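Local coordinates for DNMT2 (Spodoptera frugiperda, PDB 4H0N), which methylates cytosine 38 in the anticodon loop of tRNA(Asp) and can also methylate cytosine in DNA, using S-adenosyl-L-methionine as methyl donor, at residues Tyr101-Leu106 against Ser126-Leu131; Asp134-Lys137 against Ile142-Glu145; Val209-Leu214 against Leu276-Lys281. The protein carries 3 engineered substitutions. All blocks are in the same frame, centred on the assembly; numbering follows the deposited sequence.

Interaction 1 (Tyr101-Leu106 against Ser126-Leu131); sequences YLIGIL and STVRNL. With CA (calcium ion), chain F.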
loop_
_atom_site.group_PDB
_atom_site.type_symbol
_atom_site.label_atom_id
_atom_site.label_comp_id
_atom_site.label_asym_id
_atom_site.label_seq_id
_atom_site.Cartn_x
_atom_site.Cartn_y
_atom_site.Cartn_z
ATOM N N TYR A 101 15.685 12.527 -7.153
ATOM C CA TYR A 101 15.650 12.951 -8.541
ATOM C C TYR A 101 14.369 13.715 -8.860
ATOM O O TYR A 101 14.392 14.686 -9.617
ATOM C CB TYR A 101 15.781 11.753 -9.473
ATOM C CG TYR A 101 15.643 12.120 -10.927
ATOM C CD1 TYR A 101 14.490 11.806 -11.639
ATOM C CD2 TYR A 101 16.662 12.802 -11.586
ATOM C CE1 TYR A 101 14.364 12.143 -12.970
ATOM C CE2 TYR A 101 16.541 13.147 -12.920
ATOM C CZ TYR A 101 15.393 12.813 -13.608
ATOM O OH TYR A 101 15.273 13.154 -14.934
ATOM N N LEU A 102 13.256 13.273 -8.280
ATOM C CA LEU A 102 11.968 13.923 -8.508
ATOM C C LEU A 102 11.945 15.330 -7.932
ATOM O O LEU A 102 11.593 16.283 -8.628
ATOM C CB LEU A 102 10.826 13.092 -7.924
ATOM C CG LEU A 102 10.630 11.721 -8.571
ATOM C CD1 LEU A 102 9.377 11.050 -8.037
ATOM C CD2 LEU A 102 10.583 11.833 -10.090
ATOM N N ILE A 103 12.323 15.448 -6.662
ATOM C CA ILE A 103 12.416 16.739 -5.991
ATOM C C ILE A 103 13.212 17.725 -6.833
ATOM O O ILE A 103 12.855 18.901 -6.945
ATOM C CB ILE A 103 13.090 16.598 -4.615
ATOM C CG1 ILE A 103 12.240 15.711 -3.699
ATOM C CG2 ILE A 103 13.326 17.964 -3.986
ATOM C CD1 ILE A 103 12.874 15.424 -2.353
ATOM N N GLY A 104 14.284 17.227 -7.440
ATOM C CA GLY A 104 15.095 18.027 -8.332
ATOM C C GLY A 104 14.295 18.562 -9.499
ATOM O O GLY A 104 14.168 19.769 -9.643
ATOM N N ILE A 105 13.726 17.669 -10.306
ATOM C CA ILE A 105 13.089 18.060 -11.559
ATOM C C ILE A 105 11.733 18.730 -11.406
ATOM O O ILE A 105 11.048 18.948 -12.401
ATOM C CB ILE A 105 12.887 16.863 -12.516
ATOM C CG1 ILE A 105 11.973 15.816 -11.878
ATOM C CG2 ILE A 105 14.222 16.266 -12.936
ATOM C CD1 ILE A 105 11.405 14.829 -12.870
ATOM N N LEU A 106 11.334 19.057 -10.184
ATOM C CA LEU A 106 10.002 19.617 -9.975
ATOM C C LEU A 106 9.811 21.002 -10.610
ATOM O O LEU A 106 8.764 21.292 -11.189
ATOM C CB LEU A 106 9.653 19.651 -8.485
ATOM C CG LEU A 106 8.164 19.833 -8.175
ATOM C CD1 LEU A 106 7.301 18.868 -8.990
ATOM C CD2 LEU A 106 7.922 19.642 -6.688
ATOM N N SER A 126 11.492 12.871 8.360
ATOM C CA SER A 126 12.714 12.674 7.590
ATOM C C SER A 126 13.272 13.965 6.989
ATOM O O SER A 126 12.530 14.921 6.759
ATOM C CB SER A 126 12.446 11.706 6.450
ATOM O OG SER A 126 12.582 12.376 5.212
ATOM N N THR A 127 14.576 13.981 6.714
ATOM C CA THR A 127 15.206 15.118 6.048
ATOM C C THR A 127 14.693 15.252 4.625
ATOM O O THR A 127 14.599 16.359 4.089
ATOM C CB THR A 127 16.735 14.983 5.981
ATOM O OG1 THR A 127 17.084 13.649 5.594
ATOM C CG2 THR A 127 17.357 15.303 7.325
ATOM N N VAL A 128 14.373 14.114 4.017
ATOM C CA VAL A 128 13.845 14.102 2.665
ATOM C C VAL A 128 12.514 14.838 2.603
ATOM O O VAL A 128 12.277 15.640 1.698
ATOM C CB VAL A 128 13.653 12.670 2.151
ATOM C CG1 VAL A 128 12.953 12.688 0.794
ATOM C CG2 VAL A 128 14.997 11.952 2.072
ATOM N N ARG A 129 11.649 14.563 3.574
ATOM C CA ARG A 129 10.350 15.217 3.632
ATOM C C ARG A 129 10.511 16.724 3.731
ATOM O O ARG A 129 9.851 17.465 3.007
ATOM C CB ARG A 129 9.522 14.679 4.800
ATOM C CG ARG A 129 8.201 15.390 5.024
ATOM C CD ARG A 129 8.298 16.339 6.201
ATOM N NE ARG A 129 7.209 17.313 6.212
ATOM C CZ ARG A 129 7.263 18.493 6.826
ATOM N NH1 ARG A 129 8.356 18.851 7.488
ATOM N NH2 ARG A 129 6.226 19.317 6.771
ATOM N N ASN A 130 11.398 17.175 4.614
ATOM C CA ASN A 130 11.634 18.605 4.773
ATOM C C ASN A 130 12.089 19.258 3.473
ATOM O O ASN A 130 11.691 20.377 3.159
ATOM C CB ASN A 130 12.641 18.878 5.888
ATOM C CG ASN A 130 12.097 18.525 7.260
ATOM O OD1 ASN A 130 10.898 18.301 7.429
ATOM N ND2 ASN A 130 12.979 18.484 8.251
ATOM N N LEU A 131 12.917 18.548 2.716
ATOM C CA LEU A 131 13.393 19.043 1.436
ATOM C C LEU A 131 12.260 19.044 0.436
ATOM O O LEU A 131 12.087 20.001 -0.317
ATOM C CB LEU A 131 14.512 18.160 0.899
ATOM C CG LEU A 131 15.253 18.766 -0.290
ATOM C CD1 LEU A 131 16.114 19.922 0.192
ATOM C CD2 LEU A 131 16.089 17.723 -1.004
HETATM CA CA CA F . 15.829 21.739 -10.929
#
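S126 OG, in the N-cap position of the helix whose V128 and L131 meet I103, accepts the backbone N-H of R129 at 2.9 Å in a nearly straight bond (164°). Serine suits this place because its short hydroxyl can turn back to a backbone N-H of the first helical turn that lacks a carbonyl partner.

The contact beyond this cap is small and apolar. I103 points toward the second helix and touches it with both branches. Its CG2 lies anti to the backbone N and meets L131 CD2 at 4.1 Å, while CD1, at the end of the extended CG1 arm (chi2 176°), comes within 4.2 Å of V128 CG1. A beta-branched isoleucine therefore serves two neighbours one turn apart, each crossed at a slant. L131 starts off to one side, but its end comes nearer to I103.

One residue after I103, the carbonyl oxygen of G104 binds the calcium ion at 2.9 Å, and D107 supplies a second ligand. V128 lies about 8 Å, side chain to side chain, from C79, probably the active-site cysteine. In this Rossmann-like methyltransferase domain, helix 99-105 packs beside helix 127-138: F132 also touches I103, K135 bonds to its carbonyl oxygen, and R129 reaches E145 on strand 141-148 through a salt bridge.

Interaction 2 (Asp134-Lys137 against Ile142-Glu145); sequences DKLK and IYQE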
loop_
_atom_site.group_PDB
_atom_site.type_symbol
_atom_site.label_atom_id
_atom_site.label_comp_id
_atom_site.label_asym_id
_atom_site.label_seq_id
_atom_site.Cartn_x
_atom_site.Cartn_y
_atom_site.Cartn_z
ATOM N N ASP A 134 9.835 21.739 0.965
ATOM C CA ASP A 134 10.549 22.961 0.634
ATOM C C ASP A 134 10.566 23.213 -0.871
ATOM O O ASP A 134 10.520 24.358 -1.315
ATOM C CB ASP A 134 11.978 22.870 1.149
ATOM C CG ASP A 134 12.750 24.139 0.927
ATOM O OD1 ASP A 134 12.769 24.977 1.855
ATOM O OD2 ASP A 134 13.331 24.300 -0.170
ATOM N N LYS A 135 10.637 22.139 -1.651
ATOM C CA LYS A 135 10.630 22.268 -3.098
ATOM C C LYS A 135 9.231 22.610 -3.593
ATOM O O LYS A 135 9.074 23.285 -4.607
ATOM C CB LYS A 135 11.139 20.993 -3.778
ATOM C CG LYS A 135 11.509 21.190 -5.243
ATOM C CD LYS A 135 12.601 22.245 -5.363
ATOM C CE LYS A 135 12.735 22.798 -6.774
ATOM N NZ LYS A 135 13.336 21.829 -7.726
ATOM N N LEU A 136 8.215 22.143 -2.876
ATOM C CA LEU A 136 6.837 22.486 -3.216
ATOM C C LEU A 136 6.582 23.995 -3.085
ATOM O O LEU A 136 6.080 24.631 -4.016
ATOM C CB LEU A 136 5.845 21.704 -2.351
ATOM C CG LEU A 136 5.766 20.184 -2.524
ATOM C CD1 LEU A 136 4.684 19.603 -1.620
ATOM C CD2 LEU A 136 5.501 19.809 -3.969
ATOM N N LYS A 137 6.930 24.556 -1.930
ATOM C CA LYS A 137 6.741 25.979 -1.675
ATOM C C LYS A 137 7.454 26.816 -2.726
ATOM O O LYS A 137 6.935 27.833 -3.176
ATOM C CB LYS A 137 7.278 26.355 -0.294
ATOM C CG LYS A 137 6.480 25.840 0.885
ATOM C CD LYS A 137 7.237 26.116 2.179
ATOM C CE LYS A 137 6.307 26.550 3.301
ATOM N NZ LYS A 137 5.252 25.537 3.584
ATOM N N ILE A 142 0.689 24.389 -3.100
ATOM C CA ILE A 142 0.099 24.363 -1.768
ATOM C C ILE A 142 -0.227 22.912 -1.448
ATOM O O ILE A 142 -0.432 22.106 -2.357
ATOM C CB ILE A 142 -1.164 25.204 -1.679
ATOM C CG1 ILE A 142 -2.127 24.875 -2.825
ATOM C CG2 ILE A 142 -0.807 26.682 -1.702
ATOM C CD1 ILE A 142 -3.428 25.654 -2.740
ATOM N N TYR A 143 -0.275 22.562 -0.167
ATOM C CA TYR A 143 -0.323 21.151 0.206
ATOM C C TYR A 143 -0.998 20.857 1.541
ATOM O O TYR A 143 -1.184 21.737 2.377
ATOM C CB TYR A 143 1.099 20.604 0.255
ATOM C CG TYR A 143 1.956 21.292 1.292
ATOM C CD1 TYR A 143 2.092 20.763 2.566
ATOM C CD2 TYR A 143 2.614 22.483 1.002
ATOM C CE1 TYR A 143 2.867 21.391 3.520
ATOM C CE2 TYR A 143 3.396 23.118 1.952
ATOM C CZ TYR A 143 3.517 22.567 3.208
ATOM O OH TYR A 143 4.286 23.187 4.161
ATOM N N GLN A 144 -1.350 19.594 1.725
ATOM C CA GLN A 144 -1.720 19.082 3.026
ATOM C C GLN A 144 -1.048 17.725 3.255
ATOM O O GLN A 144 -1.070 16.858 2.377
ATOM C CB GLN A 144 -3.232 18.942 3.135
ATOM C CG GLN A 144 -3.686 18.411 4.474
ATOM C CD GLN A 144 -3.366 19.359 5.611
ATOM O OE1 GLN A 144 -4.047 20.368 5.804
ATOM N NE2 GLN A 144 -2.329 19.038 6.378
ATOM N N GLU A 145 -0.435 17.554 4.423
ATOM C CA GLU A 145 0.114 16.262 4.817
ATOM C C GLU A 145 -0.873 15.488 5.682
ATOM O O GLU A 145 -1.566 16.066 6.516
ATOM C CB GLU A 145 1.420 16.445 5.584
ATOM C CG GLU A 145 2.519 17.112 4.792
ATOM C CD GLU A 145 3.834 17.136 5.540
ATOM O OE1 GLU A 145 3.864 17.656 6.677
ATOM O OE2 GLU A 145 4.836 16.625 4.996
#
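L136 and K137, near the end of helix 127-138, meet Y143 on strand 141-148, which follows after a short turn. This helix-to-strand passage belongs to the Rossmann-like fold of class I methyltransferases, where strand 161-168 alone runs antiparallel to the others of the seven-stranded sheet, and 141-148 beside it forms one edge.

Along the helix, D134 turns its side chain away from the strand, as suits a charged residue on an exposed surface. K135 also leaves the strand aside and lies on the flank that faces helix 99-105. L136 is the first to point at the sheet: with CG anti to its carbonyl carbon (chi1 -66°), its CD1 rests 4.2 Å from Y143 CB, while C164 and A166 of strand 161-168 also touch it. A leucine fits here because the helix face toward the sheet is buried.

K137 is exposed, yet its chain bends in its outer half, so that NZ comes to the ring edge of Y143, close to the ring plane. It lies 2.6 Å from Y143 OH and 3.5 Å from CE2. The phenol is apt for this border: its root packs in the interior while its hydroxyl reaches the lysine. R177 adds a cation-pi contact to the same ring. Replacing the tyrosine by an alanine is likely to leave R177 without the ring it lies against and K137 NZ without the hydroxyl beside it, and to open a gap next to L136. One residue farther along the strand, the side-chain amide of Q144 gives its NE2 hydrogen to the backbone oxygen of E145 at 3.1 Å, the donor tilted 20° from the carbonyl plane.

Interaction 3 (Val209-Leu214 against Leu276-Lys281); sequences VPEKML and LFKELK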
loop_
_atom_site.group_PDB
_atom_site.type_symbol
_atom_site.label_atom_id
_atom_site.label_comp_id
_atom_site.label_asym_id
_atom_site.label_seq_id
_atom_site.Cartn_x
_atom_site.Cartn_y
_atom_site.Cartn_z
ATOM N N VAL A 209 -1.691 -22.442 7.904
ATOM C CA VAL A 209 -0.389 -22.118 8.459
ATOM C C VAL A 209 0.377 -23.404 8.804
ATOM O O VAL A 209 -0.144 -24.280 9.504
ATOM C CB VAL A 209 -0.548 -21.197 9.685
ATOM C CG1 VAL A 209 0.790 -20.889 10.314
ATOM C CG2 VAL A 209 -1.252 -19.917 9.274
ATOM N N PRO A 210 1.610 -23.531 8.284
ATOM C CA PRO A 210 2.448 -24.727 8.441
ATOM C C PRO A 210 2.947 -24.919 9.871
ATOM O O PRO A 210 2.933 -23.971 10.653
ATOM C CB PRO A 210 3.637 -24.446 7.513
ATOM C CG PRO A 210 3.169 -23.389 6.575
ATOM C CD PRO A 210 2.231 -22.547 7.383
ATOM N N GLU A 211 3.399 -26.131 10.190
ATOM C CA GLU A 211 3.830 -26.479 11.542
ATOM C C GLU A 211 5.006 -25.652 12.041
ATOM O O GLU A 211 4.997 -25.178 13.178
ATOM C CB GLU A 211 4.187 -27.961 11.624
ATOM C CG GLU A 211 3.029 -28.898 11.370
ATOM C CD GLU A 211 3.379 -30.340 11.674
ATOM O OE1 GLU A 211 4.583 -30.640 11.824
ATOM O OE2 GLU A 211 2.449 -31.169 11.768
ATOM N N LYS A 212 6.019 -25.497 11.195
ATOM C CA LYS A 212 7.194 -24.705 11.546
ATOM C C LYS A 212 6.765 -23.317 12.013
ATOM O O LYS A 212 7.291 -22.794 12.996
ATOM C CB LYS A 212 8.162 -24.612 10.360
ATOM C CG LYS A 212 7.476 -24.672 9.001
ATOM C CD LYS A 212 8.043 -23.629 8.044
ATOM C CE LYS A 212 6.927 -22.797 7.398
ATOM N NZ LYS A 212 7.417 -21.508 6.799
ATOM N N MET A 213 5.785 -22.747 11.315
ATOM C CA MET A 213 5.187 -21.467 11.682
ATOM C C MET A 213 4.411 -21.536 12.989
ATOM O O MET A 213 4.464 -20.613 13.800
ATOM C CB MET A 213 4.234 -21.013 10.587
ATOM C CG MET A 213 4.920 -20.398 9.403
ATOM S SD MET A 213 5.939 -19.019 9.945
ATOM C CE MET A 213 6.882 -18.735 8.468
ATOM N N LEU A 214 3.681 -22.634 13.177
ATOM C CA LEU A 214 2.860 -22.826 14.363
ATOM C C LEU A 214 3.705 -22.879 15.630
ATOM O O LEU A 214 3.174 -22.777 16.736
ATOM C CB LEU A 214 2.006 -24.087 14.234
ATOM C CG LEU A 214 0.892 -24.058 13.188
ATOM C CD1 LEU A 214 0.107 -25.349 13.213
ATOM C CD2 LEU A 214 -0.029 -22.885 13.430
ATOM N N LEU A 276 -1.889 -29.039 19.320
ATOM C CA LEU A 276 -3.021 -28.249 19.784
ATOM C C LEU A 276 -3.334 -27.112 18.812
ATOM O O LEU A 276 -4.498 -26.806 18.556
ATOM C CB LEU A 276 -2.754 -27.701 21.186
ATOM C CG LEU A 276 -2.502 -28.755 22.263
ATOM C CD1 LEU A 276 -2.402 -28.112 23.637
ATOM C CD2 LEU A 276 -3.591 -29.814 22.234
ATOM N N PHE A 277 -2.294 -26.492 18.267
ATOM C CA PHE A 277 -2.471 -25.408 17.309
ATOM C C PHE A 277 -2.802 -25.910 15.911
ATOM O O PHE A 277 -3.386 -25.182 15.112
ATOM C CB PHE A 277 -1.232 -24.516 17.269
ATOM C CG PHE A 277 -1.113 -23.615 18.453
ATOM C CD1 PHE A 277 -1.897 -22.480 18.553
ATOM C CD2 PHE A 277 -0.231 -23.907 19.477
ATOM C CE1 PHE A 277 -1.802 -21.648 19.648
ATOM C CE2 PHE A 277 -0.131 -23.081 20.573
ATOM C CZ PHE A 277 -0.918 -21.948 20.660
ATOM N N LYS A 278 -2.420 -27.149 15.616
ATOM C CA LYS A 278 -2.748 -27.763 14.337
ATOM C C LYS A 278 -4.263 -27.890 14.172
ATOM O O LYS A 278 -4.783 -27.780 13.059
ATOM C CB LYS A 278 -2.087 -29.138 14.218
ATOM C CG LYS A 278 -0.994 -29.237 13.163
ATOM C CD LYS A 278 -1.441 -30.089 11.984
ATOM C CE LYS A 278 -2.032 -31.407 12.462
ATOM N NZ LYS A 278 -2.323 -32.361 11.353
ATOM N N GLU A 279 -4.967 -28.099 15.284
ATOM C CA GLU A 279 -6.408 -28.342 15.248
ATOM C C GLU A 279 -7.240 -27.071 15.402
ATOM O O GLU A 279 -8.458 -27.136 15.595
ATOM C CB GLU A 279 -6.815 -29.399 16.286
ATOM C CG GLU A 279 -6.532 -29.033 17.739
ATOM C CD GLU A 279 -6.543 -30.246 18.663
ATOM O OE1 GLU A 279 -5.741 -31.178 18.434
ATOM O OE2 GLU A 279 -7.348 -30.271 19.620
ATOM N N LEU A 280 -6.578 -25.921 15.307
ATOM C CA LEU A 280 -7.266 -24.635 15.266
ATOM C C LEU A 280 -7.587 -24.216 13.831
ATOM O O LEU A 280 -8.291 -23.237 13.613
ATOM C CB LEU A 280 -6.434 -23.548 15.959
ATOM C CG LEU A 280 -6.658 -23.376 17.462
ATOM C CD1 LEU A 280 -5.913 -22.152 17.984
ATOM C CD2 LEU A 280 -8.150 -23.281 17.761
ATOM N N LYS A 281 -7.062 -24.969 12.867
ATOM C CA LYS A 281 -7.172 -24.656 11.440
ATOM C C LYS A 281 -6.808 -23.199 11.059
ATOM O O LYS A 281 -7.393 -22.620 10.137
ATOM C CB LYS A 281 -8.530 -25.109 10.854
ATOM C CG LYS A 281 -9.714 -24.139 11.069
ATOM C CD LYS A 281 -11.028 -24.685 10.493
ATOM C CE LYS A 281 -12.096 -24.703 11.484
ATOM N NZ LYS A 281 -13.192 -25.653 11.062
#
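The F277 ring leads away from L214 and meets other aromatics: Y260 meets it edge-to-face, and F273 lies near it with its ring plane inclined by about 45°. What L214 touches is the root of the phenylalanine, its CD2 lying 4.3 Å from F277 CB. The other flat group, the carboxylate of E211, places OE2 4.0 Å from K278 CD, beside the aliphatic part of the lysine.

L214 packs against F277 and K278. Its CG sits beside the backbone N (chi1 -68°), which carries CD1 across the helix backbone, 3.9 Å from K278 CA, and against K278 CG. A leucine is well chosen for such a buried place, since its two methyls can reach separate neighbours. The contact joins the short helical turn 211-214 to the end of helix 271-278, in the part of the chain that probably corresponds to the target recognition domain of C5-cytosine methyltransferases.

Toward solvent, the lysine chain bends at chi2 and chi3, and NZ stays 4.9 Å from E211 OE2, opposite charges that would attract without touching. Beyond the helix end, L280 N bonds back to F277 O at 3.3 Å.

How the interactions relate
Interactions 1 and 2 share helix 127-138: its first turns face helix 99-105 and its last turns face the edge of the large sheet. They touch through L106, which packs on L136. Interaction 1 is partly buried, I103 meeting more exposed partners; it is wholly apolar across its segments and has calcium at its margin. Interaction 2 is a buried contact with one exposed lysine at its border, set at a tyrosine edge. Interaction 3 stands apart, its centre about 46 Å from that of interaction 1 and about 49 Å from that of interaction 2, across the chain's centre. There a buried leucine lies beneath a solvent-facing glutamate and lysine, between a short helical turn and the end of helix 271-278, far from the large sheet.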